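Local coordinates for protein laccase (Botrytis aclada, PDB 3SQR) that oxidises phenols such as hydroquinones using copper ions while reducing dioxygen to water, and is probably used to degrade lignin and detoxify its products, at residues T228-N234 and N342-I346; S274-F278 and P364-E369. All blocks are in the same frame, centred on the assembly; numbering follows the deposited sequence. Where two conformers were deposited one is given.

Interaction 1 of 2, residues T228-N234 and N342-I346. With NAG (2-acetamido-2-deoxy-beta-D-glucopyranose), chain K; NAG (2-acetamido-2-deoxy-beta-D-glucopyranose), chain C.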
ATOM      1  N   THR A 228      12.926   6.136 -11.640  1.00 23.63           N
ATOM      2  CA  THR A 228      12.483   5.324 -10.483  1.00 24.22           C
ATOM      3  C   THR A 228      13.335   5.746  -9.292  1.00 24.89           C
ATOM      4  O   THR A 228      14.404   6.315  -9.478  1.00 24.63           O
ATOM      5  CB  THR A 228      12.633   3.834 -10.724  1.00 24.30           C
ATOM      6  OG1 THR A 228      14.031   3.490 -10.760  1.00 24.05           O
ATOM      7  CG2 THR A 228      11.947   3.405 -12.075  1.00 24.83           C
ATOM      8  N   LEU A 229      12.882   5.424  -8.076  1.00 24.04           N
ATOM      9  CA  LEU A 229      13.683   5.629  -6.849  1.00 24.01           C
ATOM     10  C   LEU A 229      13.687   4.373  -6.074  1.00 24.66           C
ATOM     11  O   LEU A 229      12.688   3.636  -6.031  1.00 24.38           O
ATOM     12  CB  LEU A 229      13.115   6.706  -5.971  1.00 23.63           C
ATOM     13  CG  LEU A 229      13.009   8.117  -6.569  1.00 23.64           C
ATOM     14  CD1 LEU A 229      12.276   9.002  -5.624  1.00 21.85           C
ATOM     15  CD2 LEU A 229      14.344   8.687  -6.854  1.00 24.36           C
ATOM     16  N   MET A 230      14.851   4.109  -5.479  1.00 23.89           N
ATOM     17  CA  MET A 230      14.986   3.047  -4.539  1.00 23.58           C
ATOM     18  C   MET A 230      15.335   3.668  -3.218  1.00 23.44           C
ATOM     19  O   MET A 230      16.374   4.289  -3.041  1.00 20.75           O
ATOM     20  CB  MET A 230      16.076   2.043  -4.961  1.00 24.34           C
ATOM     21  CG  MET A 230      16.166   0.878  -4.074  1.00 23.41           C
ATOM     22  SD  MET A 230      17.262  -0.448  -4.691  1.00 26.40           S
ATOM     23  CE  MET A 230      16.401  -1.000  -6.162  1.00 28.30           C
ATOM     24  N   ASN A 231      14.454   3.452  -2.256  1.00 23.68           N
ATOM     25  CA  ASN A 231      14.487   4.127  -0.990  1.00 23.84           C
ATOM     26  C   ASN A 231      14.760   5.594  -1.129  1.00 24.55           C
ATOM     27  O   ASN A 231      15.538   6.147  -0.377  1.00 25.02           O
ATOM     28  CB  ASN A 231      15.453   3.473  -0.030  1.00 24.53           C
ATOM     29  CG  ASN A 231      14.909   3.485   1.372  1.00 27.29           C
ATOM     30  OD1 ASN A 231      13.724   3.242   1.602  1.00 26.61           O
ATOM     31  ND2 ASN A 231      15.754   3.786   2.299  1.00 26.92           N
ATOM     32  N   GLY A 232      14.082   6.217  -2.086  1.00 23.05           N
ATOM     33  CA  GLY A 232      14.103   7.643  -2.220  1.00 23.61           C
ATOM     34  C   GLY A 232      15.235   8.208  -3.060  1.00 24.01           C
ATOM     35  O   GLY A 232      15.330   9.393  -3.161  1.00 25.55           O
ATOM     36  N   THR A 233      16.071   7.354  -3.637  1.00 23.57           N
ATOM     37  CA  THR A 233      17.196   7.850  -4.459  1.00 23.46           C
ATOM     38  C   THR A 233      17.449   7.067  -5.721  1.00 23.64           C
ATOM     39  O   THR A 233      17.071   5.902  -5.826  1.00 23.69           O
ATOM     40  CB  THR A 233      18.450   7.948  -3.570  1.00 25.11           C
ATOM     41  OG1 THR A 233      19.421   8.705  -4.269  1.00 24.88           O
ATOM     42  CG2 THR A 233      18.952   6.567  -3.244  1.00 22.30           C
ATOM     43  N   ASN A 234      18.083   7.728  -6.700  1.00 25.38           N
ATOM     44  CA  ASN A 234      18.605   7.077  -7.853  1.00 24.62           C
ATOM     45  C   ASN A 234      19.536   8.034  -8.592  1.00 25.80           C
ATOM     46  O   ASN A 234      19.597   9.224  -8.262  1.00 24.89           O
ATOM     47  CB  ASN A 234      17.488   6.638  -8.808  1.00 25.99           C
ATOM     48  CG  ASN A 234      17.874   5.470  -9.685  1.00 27.63           C
ATOM     49  OD1 ASN A 234      19.039   5.082  -9.746  1.00 26.76           O
ATOM     50  ND2 ASN A 234      16.861   4.827 -10.315  1.00 25.46           N
ATOM     51  N   ASN A 342      17.385   1.214 -14.966  1.00 26.74           N
ATOM     52  CA  ASN A 342      18.063   1.906 -13.846  1.00 27.34           C
ATOM     53  C   ASN A 342      17.361   1.841 -12.511  1.00 27.94           C
ATOM     54  O   ASN A 342      17.761   2.520 -11.563  1.00 25.96           O
ATOM     55  CB  ASN A 342      18.372   3.341 -14.190  1.00 27.68           C
ATOM     56  CG  ASN A 342      19.116   3.517 -15.506  0.50 30.77           C
ATOM     57  OD1 ASN A 342      18.487   3.861 -16.527  0.50 34.19           O
ATOM     58  ND2 ASN A 342      20.424   3.300 -15.513  0.50 31.86           N
ATOM     59  N   ALA A 343      16.359   0.952 -12.418  1.00 27.37           N
ATOM     60  CA  ALA A 343      15.671   0.678 -11.124  1.00 26.90           C
ATOM     61  C   ALA A 343      16.528  -0.302 -10.350  1.00 25.93           C
ATOM     62  O   ALA A 343      16.194  -1.459 -10.216  1.00 26.39           O
ATOM     63  CB  ALA A 343      14.281   0.102 -11.367  1.00 25.92           C
ATOM     64  N   THR A 344      17.640   0.203  -9.837  1.00 26.22           N
ATOM     65  CA  THR A 344      18.648  -0.571  -9.199  1.00 25.19           C
ATOM     66  C   THR A 344      19.256   0.258  -8.067  1.00 25.56           C
ATOM     67  O   THR A 344      19.123   1.498  -8.022  1.00 27.02           O
ATOM     68  CB  THR A 344      19.839  -0.926 -10.154  1.00 26.29           C
ATOM     69  OG1 THR A 344      20.469   0.262 -10.630  1.00 24.05           O
ATOM     70  CG2 THR A 344      19.328  -1.780 -11.342  1.00 25.62           C
ATOM     71  N   GLY A 345      19.939  -0.458  -7.211  1.00 26.48           N
ATOM     72  CA  GLY A 345      20.764   0.097  -6.152  1.00 26.56           C
ATOM     73  C   GLY A 345      21.998  -0.781  -5.998  1.00 26.74           C
ATOM     74  O   GLY A 345      22.210  -1.685  -6.788  1.00 25.88           O
ATOM     75  N   ILE A 346      22.780  -0.473  -4.995  1.00 25.44           N
ATOM     76  CA  ILE A 346      24.051  -1.128  -4.747  1.00 26.84           C
ATOM     77  C   ILE A 346      24.147  -1.630  -3.343  1.00 26.47           C
ATOM     78  O   ILE A 346      23.929  -0.883  -2.346  1.00 26.26           O
ATOM     79  CB  ILE A 346      25.252  -0.130  -4.982  1.00 27.55           C
ATOM     80  CG1 ILE A 346      25.263   0.379  -6.400  1.00 29.40           C
ATOM     81  CG2 ILE A 346      26.537  -0.823  -4.650  1.00 26.98           C
ATOM     82  CD1 ILE A 346      26.314   1.502  -6.652  1.00 28.70           C
TER
HETATM   83  C1  NAG K 560      21.102   3.477 -16.777  1.00 40.68           C
HETATM   84  C2  NAG K 560      22.342   4.319 -16.639  1.00 46.64           C
HETATM   85  C3  NAG K 560      23.166   4.247 -17.950  1.00 48.82           C
HETATM   86  C4  NAG K 560      23.407   2.768 -18.234  1.00 50.07           C
HETATM   87  C5  NAG K 560      22.075   2.075 -18.428  1.00 51.74           C
HETATM   88  C6  NAG K 560      22.277   0.588 -18.648  1.00 54.25           C
HETATM   89  C7  NAG K 560      22.025   6.116 -15.035  1.00 46.47           C
HETATM   90  C8  NAG K 560      21.526   7.499 -14.792  1.00 45.14           C
HETATM   91  N2  NAG K 560      21.916   5.645 -16.296  1.00 45.38           N
HETATM   92  O3  NAG K 560      24.373   4.951 -17.763  1.00 47.71           O
HETATM   93  O4  NAG K 560      24.115   2.551 -19.415  1.00 56.75           O
HETATM   94  O5  NAG K 560      21.401   2.170 -17.216  1.00 46.30           O
HETATM   95  O6  NAG K 560      21.013   0.018 -18.445  1.00 56.70           O
HETATM   96  O7  NAG K 560      22.489   5.460 -14.076  1.00 49.07           O
HETATM   97  C1  NAG C   1      15.366   3.863   3.678  1.00 31.04           C
HETATM   98  C2  NAG C   1      16.408   3.242   4.604  1.00 29.14           C
HETATM   99  C3  NAG C   1      15.854   3.301   6.014  1.00 36.68           C
HETATM  100  C4  NAG C   1      15.517   4.724   6.434  1.00 37.69           C
HETATM  101  C5  NAG C   1      14.713   5.458   5.312  1.00 38.99           C
HETATM  102  C6  NAG C   1      14.955   6.946   5.362  1.00 41.32           C
HETATM  103  C7  NAG C   1      17.729   1.241   4.277  1.00 32.46           C
HETATM  104  C8  NAG C   1      17.775  -0.266   4.085  1.00 30.94           C
HETATM  105  N2  NAG C   1      16.549   1.839   4.363  1.00 27.78           N
HETATM  106  O3  NAG C   1      16.726   2.708   6.947  1.00 37.44           O
HETATM  107  O4  NAG C   1      14.734   4.702   7.642  1.00 40.51           O
HETATM  108  O5  NAG C   1      15.199   5.198   4.019  1.00 32.08           O
HETATM  109  O6  NAG C   1      13.943   7.620   4.611  1.00 47.28           O
HETATM  110  O7  NAG C   1      18.747   1.935   4.355  1.00 30.21           O
HETATM  111  O   HOH W   1      18.919   3.833  -6.444  1.00 25.57           O
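The end of strand 227-230 and the start of strand 344-348 face each other across the interior of the middle cupredoxin-type β-sandwich of this multicopper oxidase, with CA atoms 5.7 Å apart at T228 and A343 and 6.7 Å apart at M230 and G345. They belong to different sheets: 227-230 pairs with strand 195-205, whereas 344-348 runs between strands 254-256 and 323-327. Each segment also bends sharply. A type I' turn from M230 to T233 is closed by M230 N to T233 O (2.9 Å) and T233 N to M230 O (3.1 Å), and A343 centres an inverse gamma turn. The turn brings N234 back alongside T228, so that its ND2 donates both to T228 O (3.0 Å) and to N342 O (2.8 Å); one side chain thus links the edge of one sheet to the turn leading into a strand of the other. Water 1 donates to T233 O and T344 O, each at 2.8 Å, while T344 OG1 is hydrogen-bonded to K252 NZ. Both segments carry N-glycans, in the sequons N231-G232-T233 and N342-A343-T344. T228 OG1 packs 3.3 Å from A343 CA, but M230 buries the most surface: its CE lies 3.7 Å from T344 C and its SD 3.7 Å from G345 N, and a CB on G345 would sit only 2.8 Å from that sulfur.

Interaction 2 of 2, residues S274-F278 and P364-E369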
ATOM      1  N   SER A 274       3.763   0.916 -10.974  1.00 23.47           N
ATOM      2  CA  SER A 274       5.042   0.233 -11.044  1.00 22.42           C
ATOM      3  C   SER A 274       4.864  -1.153 -10.561  1.00 22.72           C
ATOM      4  O   SER A 274       4.197  -1.353  -9.546  1.00 23.10           O
ATOM      5  CB  SER A 274       6.105   0.938 -10.163  1.00 22.04           C
ATOM      6  OG  SER A 274       5.543   1.191  -8.880  1.00 23.96           O
ATOM      7  N   HIS A 275       5.598  -2.076 -11.155  1.00 22.22           N
ATOM      8  CA  HIS A 275       5.668  -3.452 -10.678  1.00 22.09           C
ATOM      9  C   HIS A 275       7.125  -3.786 -10.560  1.00 23.10           C
ATOM     10  O   HIS A 275       7.926  -3.441 -11.457  1.00 22.80           O
ATOM     11  CB  HIS A 275       5.011  -4.453 -11.633  1.00 22.86           C
ATOM     12  CG  HIS A 275       4.755  -5.781 -11.014  1.00 24.26           C
ATOM     13  ND1 HIS A 275       5.727  -6.752 -10.902  1.00 24.61           N
ATOM     14  CD2 HIS A 275       3.644  -6.284 -10.420  1.00 22.91           C
ATOM     15  CE1 HIS A 275       5.215  -7.802 -10.268  1.00 24.22           C
ATOM     16  NE2 HIS A 275       3.948  -7.561 -10.007  1.00 23.86           N
ATOM     17  N   PHE A 276       7.447  -4.471  -9.495  1.00 22.46           N
ATOM     18  CA  PHE A 276       8.833  -4.823  -9.205  1.00 22.99           C
ATOM     19  C   PHE A 276       8.982  -6.306  -9.030  1.00 24.24           C
ATOM     20  O   PHE A 276       8.072  -7.014  -8.664  1.00 23.24           O
ATOM     21  CB  PHE A 276       9.435  -4.036  -8.005  1.00 22.85           C
ATOM     22  CG  PHE A 276       9.492  -2.552  -8.229  1.00 22.67           C
ATOM     23  CD1 PHE A 276      10.495  -1.977  -8.990  1.00 24.26           C
ATOM     24  CD2 PHE A 276       8.505  -1.738  -7.708  1.00 24.08           C
ATOM     25  CE1 PHE A 276      10.548  -0.639  -9.214  1.00 23.52           C
ATOM     26  CE2 PHE A 276       8.539  -0.392  -7.922  1.00 22.83           C
ATOM     27  CZ  PHE A 276       9.570   0.166  -8.713  1.00 24.29           C
ATOM     28  N   GLU A 277      10.197  -6.768  -9.287  1.00 24.45           N
ATOM     29  CA  GLU A 277      10.611  -8.134  -9.024  1.00 23.98           C
ATOM     30  C   GLU A 277      11.981  -8.087  -8.355  1.00 25.19           C
ATOM     31  O   GLU A 277      13.051  -8.326  -8.952  1.00 25.37           O
ATOM     32  CB  GLU A 277      10.578  -8.992 -10.309  1.00 24.55           C
ATOM     33  CG  GLU A 277      10.683 -10.469  -9.967  1.00 21.90           C
ATOM     34  CD  GLU A 277      10.740 -11.383 -11.178  1.00 21.88           C
ATOM     35  OE1 GLU A 277      10.264 -10.917 -12.237  1.00 27.75           O
ATOM     36  OE2 GLU A 277      11.275 -12.566 -11.001  1.00 27.24           O
ATOM     37  N   PHE A 278      11.962  -7.725  -7.081  1.00 24.46           N
ATOM     38  CA  PHE A 278      13.129  -7.356  -6.369  1.00 23.91           C
ATOM     39  C   PHE A 278      14.121  -8.519  -6.269  1.00 25.27           C
ATOM     40  O   PHE A 278      13.713  -9.660  -5.978  1.00 24.49           O
ATOM     41  CB  PHE A 278      12.712  -6.887  -4.948  1.00 23.44           C
ATOM     42  CG  PHE A 278      13.832  -6.438  -4.111  1.00 23.34           C
ATOM     43  CD1 PHE A 278      14.312  -5.150  -4.168  1.00 21.88           C
ATOM     44  CD2 PHE A 278      14.449  -7.324  -3.228  1.00 25.25           C
ATOM     45  CE1 PHE A 278      15.367  -4.756  -3.373  1.00 22.92           C
ATOM     46  CE2 PHE A 278      15.504  -6.897  -2.379  1.00 26.14           C
ATOM     47  CZ  PHE A 278      15.963  -5.631  -2.482  1.00 22.76           C
ATOM     48  N   PRO A 364      15.004 -12.585 -14.352  1.00 33.78           N
ATOM     49  CA  PRO A 364      13.678 -12.419 -13.704  1.00 33.85           C
ATOM     50  C   PRO A 364      12.566 -13.191 -14.400  1.00 32.52           C
ATOM     51  O   PRO A 364      12.627 -13.484 -15.601  1.00 33.86           O
ATOM     52  CB  PRO A 364      13.405 -10.925 -13.776  1.00 33.98           C
ATOM     53  CG  PRO A 364      14.547 -10.297 -14.509  1.00 36.13           C
ATOM     54  CD  PRO A 364      15.461 -11.358 -15.029  1.00 34.63           C
ATOM     55  N   ARG A 365      11.555 -13.567 -13.631  1.00 30.23           N
ATOM     56  CA  ARG A 365      10.364 -14.123 -14.234  1.00 29.32           C
ATOM     57  C   ARG A 365       9.759 -13.160 -15.254  1.00 29.28           C
ATOM     58  O   ARG A 365       9.297 -13.593 -16.292  1.00 29.13           O
ATOM     59  CB  ARG A 365       9.355 -14.510 -13.151  1.00 28.82           C
ATOM     60  CG  ARG A 365       9.722 -15.726 -12.423  1.00 30.29           C
ATOM     61  CD  ARG A 365       8.945 -15.877 -11.119  1.00 30.06           C
ATOM     62  NE  ARG A 365       9.508 -14.981 -10.118  1.00 28.74           N
ATOM     63  CZ  ARG A 365       9.111 -14.984  -8.852  1.00 28.96           C
ATOM     64  NH1 ARG A 365       8.127 -15.785  -8.477  1.00 25.41           N
ATOM     65  NH2 ARG A 365       9.699 -14.212  -7.973  1.00 27.38           N
ATOM     66  N   GLY A 366       9.792 -11.848 -14.959  1.00 28.95           N
ATOM     67  CA  GLY A 366       9.429 -10.796 -15.876  1.00 28.72           C
ATOM     68  C   GLY A 366       7.935 -10.645 -16.064  1.00 29.85           C
ATOM     69  O   GLY A 366       7.469  -9.993 -17.002  1.00 31.18           O
ATOM     70  N   THR A 367       7.171 -11.210 -15.123  1.00 28.61           N
ATOM     71  CA  THR A 367       5.730 -11.077 -15.151  1.00 27.20           C
ATOM     72  C   THR A 367       5.213  -9.974 -14.243  1.00 26.59           C
ATOM     73  O   THR A 367       5.976  -9.329 -13.513  1.00 26.33           O
ATOM     74  CB  THR A 367       5.090 -12.396 -14.664  1.00 28.66           C
ATOM     75  OG1 THR A 367       5.378 -12.536 -13.263  1.00 26.37           O
ATOM     76  CG2 THR A 367       5.681 -13.635 -15.433  1.00 27.55           C
ATOM     77  N   CYS A 368       3.905  -9.778 -14.300  1.00 26.59           N
ATOM     78  CA  CYS A 368       3.195  -8.802 -13.428  1.00 26.01           C
ATOM     79  C   CYS A 368       2.426  -9.518 -12.341  1.00 25.39           C
ATOM     80  O   CYS A 368       1.578  -8.930 -11.702  1.00 27.16           O
ATOM     81  CB  CYS A 368       2.290  -7.895 -14.235  1.00 23.27           C
ATOM     82  SG  CYS A 368       3.120  -7.239 -15.691  1.00 26.11           S
ATOM     83  N   GLU A 369       2.745 -10.785 -12.150  1.00 27.00           N
ATOM     84  CA  GLU A 369       2.087 -11.601 -11.140  1.00 26.80           C
ATOM     85  C   GLU A 369       2.480 -11.191  -9.741  1.00 25.96           C
ATOM     86  O   GLU A 369       3.497 -10.471  -9.512  1.00 24.10           O
ATOM     87  CB  GLU A 369       2.429 -13.081 -11.352  1.00 27.99           C
ATOM     88  CG  GLU A 369       2.016 -13.499 -12.728  1.00 28.69           C
ATOM     89  CD  GLU A 369       2.066 -14.977 -12.955  1.00 35.87           C
ATOM     90  OE1 GLU A 369       2.236 -15.764 -12.002  1.00 37.32           O
ATOM     91  OE2 GLU A 369       1.993 -15.322 -14.141  1.00 39.18           O
TER
HETATM   92  O   HOH W   2       1.274  -8.228  -9.165  1.00 26.05           O
HETATM   93  O   HOH W   3       8.580  -8.943 -13.281  1.00 34.44           O
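H275 lays one face of its imidazole ring over the backbone of C368, whose CA stands 3.8 Å from the ring centroid and close to the ring normal, a CH-pi contact. At the ring edge, H275 NE2 makes a weak hydrogen bond to E369 O at 3.0 Å, and water 2 bridges H275 NE2 (2.9 Å) and C368 O (2.6 Å). Two residues on, E277 illustrates how one carboxylate can organise an irregular loop. Its OE2 accepts from R365 N at 2.8 Å and forms a salt bridge with R365 NE at 3.1 Å, while E277 OE1 accepts from G366 N at 2.9 Å. Water 3 extends the grip, donating to E277 OE1 (2.8 Å) and T367 O (2.6 Å). Both charged groups have further partners: T302 OG1 is hydrogen-bonded to E277 OE2, and R365 NH2 forms a second salt bridge with E371. C368 is disulfide-bonded to C334. The loop 364-369 thus packs on the beginning of strand 276-280 of the middle cupredoxin-type sandwich, which runs between strands 323-327 and 303-305; L304 of the latter touches H275, E277, R365 and T367, while F276 turns the other way, onto L202 of strand 195-205 in the facing sheet.

Along the chain the order is 228-234, 274-278, 342-346, 364-369, so the two contacts cross rather than nest. Interaction 1 closes a loop whose 107 intervening residues include much of the middle sandwich, and it joins that sandwich's two sheets. Interaction 2 begins inside this loop and closes beyond it, with 85 residues between its segments, fixing part of the connection that leads from strand 344-348 to the third domain's strand 387-398. Both reach one sheet, through strands 344-348 and 276-280, which flank strand 323-327. Their centres are 16 Å apart and their nearest atoms about 4 Å, without touching. Interaction 2 lies toward the type 1 copper, about 11 Å from the side chain of C368.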